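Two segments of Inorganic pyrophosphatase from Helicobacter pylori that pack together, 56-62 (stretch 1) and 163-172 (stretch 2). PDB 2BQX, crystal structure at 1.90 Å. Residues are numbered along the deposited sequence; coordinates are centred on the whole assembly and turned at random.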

# COMPACT_ATOMS: atom_id res chain seq x y z
N PHE A 56 -19.40 12.29 9.65
CA PHE A 56 -20.56 13.06 10.08
C PHE A 56 -20.25 13.86 11.34
O PHE A 56 -19.28 13.58 12.04
N VAL A 57 -21.08 14.85 11.61
CA VAL A 57 -20.91 15.68 12.80
C VAL A 57 -21.90 15.20 13.85
O VAL A 57 -23.11 15.25 13.64
N PRO A 58 -21.39 14.71 14.99
CA PRO A 58 -22.24 14.20 16.07
C PRO A 58 -23.22 15.24 16.60
O PRO A 58 -22.98 16.44 16.53
N ASN A 59 -24.34 14.75 17.13
CA ASN A 59 -25.36 15.61 17.71
C ASN A 59 -25.89 16.67 16.77
O ASN A 59 -26.05 17.83 17.15
N THR A 60 -26.16 16.27 15.54
CA THR A 60 -26.71 17.17 14.54
C THR A 60 -27.79 16.38 13.82
O THR A 60 -27.84 15.16 13.91
N LEU A 61 -28.66 17.09 13.10
CA LEU A 61 -29.73 16.44 12.37
C LEU A 61 -29.82 17.10 10.99
O LEU A 61 -30.27 18.24 10.87
N GLY A 62 -29.36 16.37 9.98
CA GLY A 62 -29.37 16.88 8.62
C GLY A 62 -30.69 16.68 7.89
O GLY A 62 -31.66 16.18 8.47
N VAL A 163 -25.90 25.94 7.23
CA VAL A 163 -26.30 24.54 7.16
C VAL A 163 -26.01 23.84 8.48
O VAL A 163 -26.84 23.10 9.00
N LEU A 164 -24.82 24.09 9.01
CA LEU A 164 -24.42 23.48 10.28
C LEU A 164 -25.31 23.94 11.43
O LEU A 164 -25.80 23.11 12.19
N GLU A 165 -25.52 25.25 11.56
CA GLU A 165 -26.34 25.76 12.65
C GLU A 165 -27.77 25.23 12.57
O GLU A 165 -28.38 24.91 13.59
N LYS A 166 -28.30 25.13 11.36
CA LYS A 166 -29.65 24.62 11.17
C LYS A 166 -29.70 23.16 11.62
O LYS A 166 -30.68 22.71 12.23
N ALA A 167 -28.64 22.41 11.32
CA ALA A 167 -28.57 21.00 11.70
C ALA A 167 -28.41 20.85 13.21
O ALA A 167 -28.93 19.90 13.81
N ILE A 168 -27.68 21.77 13.83
CA ILE A 168 -27.48 21.73 15.27
C ILE A 168 -28.79 22.03 15.98
O ILE A 168 -29.17 21.33 16.92
N LYS A 169 -29.49 23.07 15.52
CA LYS A 169 -30.77 23.45 16.13
C LYS A 169 -31.80 22.34 15.99
O LYS A 169 -32.54 22.04 16.93
N ALA A 170 -31.85 21.72 14.81
CA ALA A 170 -32.80 20.65 14.56
C ALA A 170 -32.61 19.51 15.55
O ALA A 170 -33.59 18.92 16.02
N TYR A 171 -31.36 19.18 15.87
CA TYR A 171 -31.09 18.10 16.81
C TYR A 171 -31.55 18.46 18.21
O TYR A 171 -32.02 17.60 18.96
N GLN A 172 -31.39 19.73 18.57
CA GLN A 172 -31.78 20.22 19.90
C GLN A 172 -33.29 20.31 20.07
O GLN A 172 -34.02 20.07 19.08

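An irregular segment lies against the last turns of a helix here, and three residues cover most of the surface: Tyr-171 and Leu-61 above all, then Asn-59. The contact is modest, 398 Å² in total, and its register is set by backbone. Leu-61 N donates to Ala-167 O at 2.9 Å, a carbonyl that also accepts from Tyr-171 N at 3.3 Å within the helix. Around that bond the chains come close enough for two CA-H...O contacts, Thr-60 CA to Ala-167 O at 3.6 Å and Ala-167 CA to Leu-61 O at 3.3 Å. The small side chain of Ala-167, directed sideways, fits such an approach: the CA atoms of Leu-61 and Ala-167 are just 4.8 Å apart.

Tyr-171 points toward the loop with chi1 t and chi2 of 78°, which carries its ring along the segment to Asn-59. There the ring receives backbone on its face: Asn-59 CA sits 3.7 Å from the centroid of the Tyr-171 ring, 9° off the normal, an almost ideal CH-pi placement. Asn-59 O also comes within 3.4 Å of Tyr-171 CD2. At its base, Tyr-171 CB packs 3.7 Å from Thr-60 CA, so the tyrosine spans consecutive residues of the loop.

Asn-59 has positive phi and psi (57/44), and its side chain, in the m rotamer, leaves sideways. Its OD1 lies 3.6 Å from Tyr-171 OH, but the polar link runs through water 1, which is 2.6 Å from Tyr-171 OH and gives a weak, long hydrogen bond of 3.5 Å to Asn-59 OD1. One ring face packs on the Asn-59 backbone, and the hydroxyl contacts water 1.

Leu-61 points toward the helix, chi1 t and chi2 m, yet it makes its contacts with its first carbon: Leu-61 CB lies 3.9 Å from Ala-170 CB and 4.2 Å from Tyr-171 CB. Both helix residues direct their CB atoms toward the loop. The leucine methyls extend beyond these contacts.

Thr-60, between the two, is buried and turns away overall, although its CB still touches Ala-167 CB at 4.1 Å. In rotamer p, its OG1 donates to Val-57 O at 2.6 Å, tying the loop to itself, while Thr-60 CG2 reaches Ile-168 CG1 at 4.2 Å. Farther along, Val-57 CG1 and Leu-164 CD1 meet loosely at 4.5 Å.

The rule to read from this contact is economical: one backbone hydrogen bond fixes the register, a small residue, Ala-167, sits where the backbones come close, and one aromatic face covers the loop backbone.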

# COMPACT_ATOMS: atom_id res chain seq x y z
CB PHE A 56 -21.74 12.11 10.35
CG PHE A 56 -21.56 11.24 11.56
CD1 PHE A 56 -21.87 11.72 12.83
CD2 PHE A 56 -21.06 9.94 11.43
CE1 PHE A 56 -21.67 10.92 13.96
CE2 PHE A 56 -20.86 9.14 12.54
CZ PHE A 56 -21.16 9.63 13.81
CB VAL A 57 -21.20 17.17 12.51
CG1 VAL A 57 -20.86 18.00 13.73
CG2 VAL A 57 -20.41 17.63 11.29
CB PRO A 58 -21.23 13.82 17.15
CG PRO A 58 -20.00 13.49 16.38
CD PRO A 58 -19.97 14.57 15.33
CB ASN A 59 -24.80 16.28 18.97
CG ASN A 59 -24.23 15.27 19.94
OD1 ASN A 59 -24.90 14.31 20.32
ND2 ASN A 59 -22.98 15.48 20.36
CB THR A 60 -25.65 17.63 13.52
OG1 THR A 60 -25.21 16.51 12.75
CG2 THR A 60 -24.47 18.27 14.24
CB LEU A 61 -31.05 16.60 13.14
CG LEU A 61 -32.15 15.56 12.89
CD1 LEU A 61 -32.58 15.63 11.44
CD2 LEU A 61 -31.63 14.16 13.23
CB VAL A 163 -25.55 23.82 6.01
CG1 VAL A 163 -25.87 22.33 6.01
CG2 VAL A 163 -25.95 24.44 4.68
CB LEU A 164 -22.96 23.82 10.60
CG LEU A 164 -22.45 23.31 11.95
CD1 LEU A 164 -22.52 21.78 11.97
CD2 LEU A 164 -21.04 23.78 12.17
CB GLU A 165 -26.34 27.29 12.64
CG GLU A 165 -24.95 27.89 12.74
CD GLU A 165 -24.96 29.39 12.96
OE1 GLU A 165 -25.90 30.06 12.49
OE2 GLU A 165 -24.01 29.90 13.60
CB LYS A 166 -30.04 24.75 9.70
CG LYS A 166 -31.45 24.33 9.38
CD LYS A 166 -31.82 24.80 7.98
CE LYS A 166 -33.27 24.49 7.67
NZ LYS A 166 -33.66 25.05 6.34
CB ALA A 167 -27.42 20.31 10.98
CB ILE A 168 -26.42 22.75 15.71
CG1 ILE A 168 -25.04 22.30 15.23
CG2 ILE A 168 -26.44 22.91 17.24
CD1 ILE A 168 -23.95 23.33 15.42
CB LYS A 169 -31.30 24.73 15.49
CG LYS A 169 -32.63 25.22 16.09
CD LYS A 169 -33.04 26.56 15.53
CE LYS A 169 -34.26 27.12 16.25
NZ LYS A 169 -34.59 28.49 15.77
CB ALA A 170 -32.63 20.13 13.13
CB TYR A 171 -29.59 17.77 16.85
CG TYR A 171 -29.26 16.61 17.75
CD1 TYR A 171 -29.48 15.29 17.35
CD2 TYR A 171 -28.74 16.82 19.03
CE1 TYR A 171 -29.20 14.21 18.19
CE2 TYR A 171 -28.46 15.75 19.89
CZ TYR A 171 -28.69 14.46 19.46
OH TYR A 171 -28.41 13.41 20.31
CB GLN A 172 -31.16 21.59 20.15
CG GLN A 172 -29.64 21.59 20.23
CD GLN A 172 -29.06 22.99 20.38
OE1 GLN A 172 -27.85 23.17 20.51
NE2 GLN A 172 -29.94 24.00 20.36
O HOH W 1 -27.55 14.21 22.60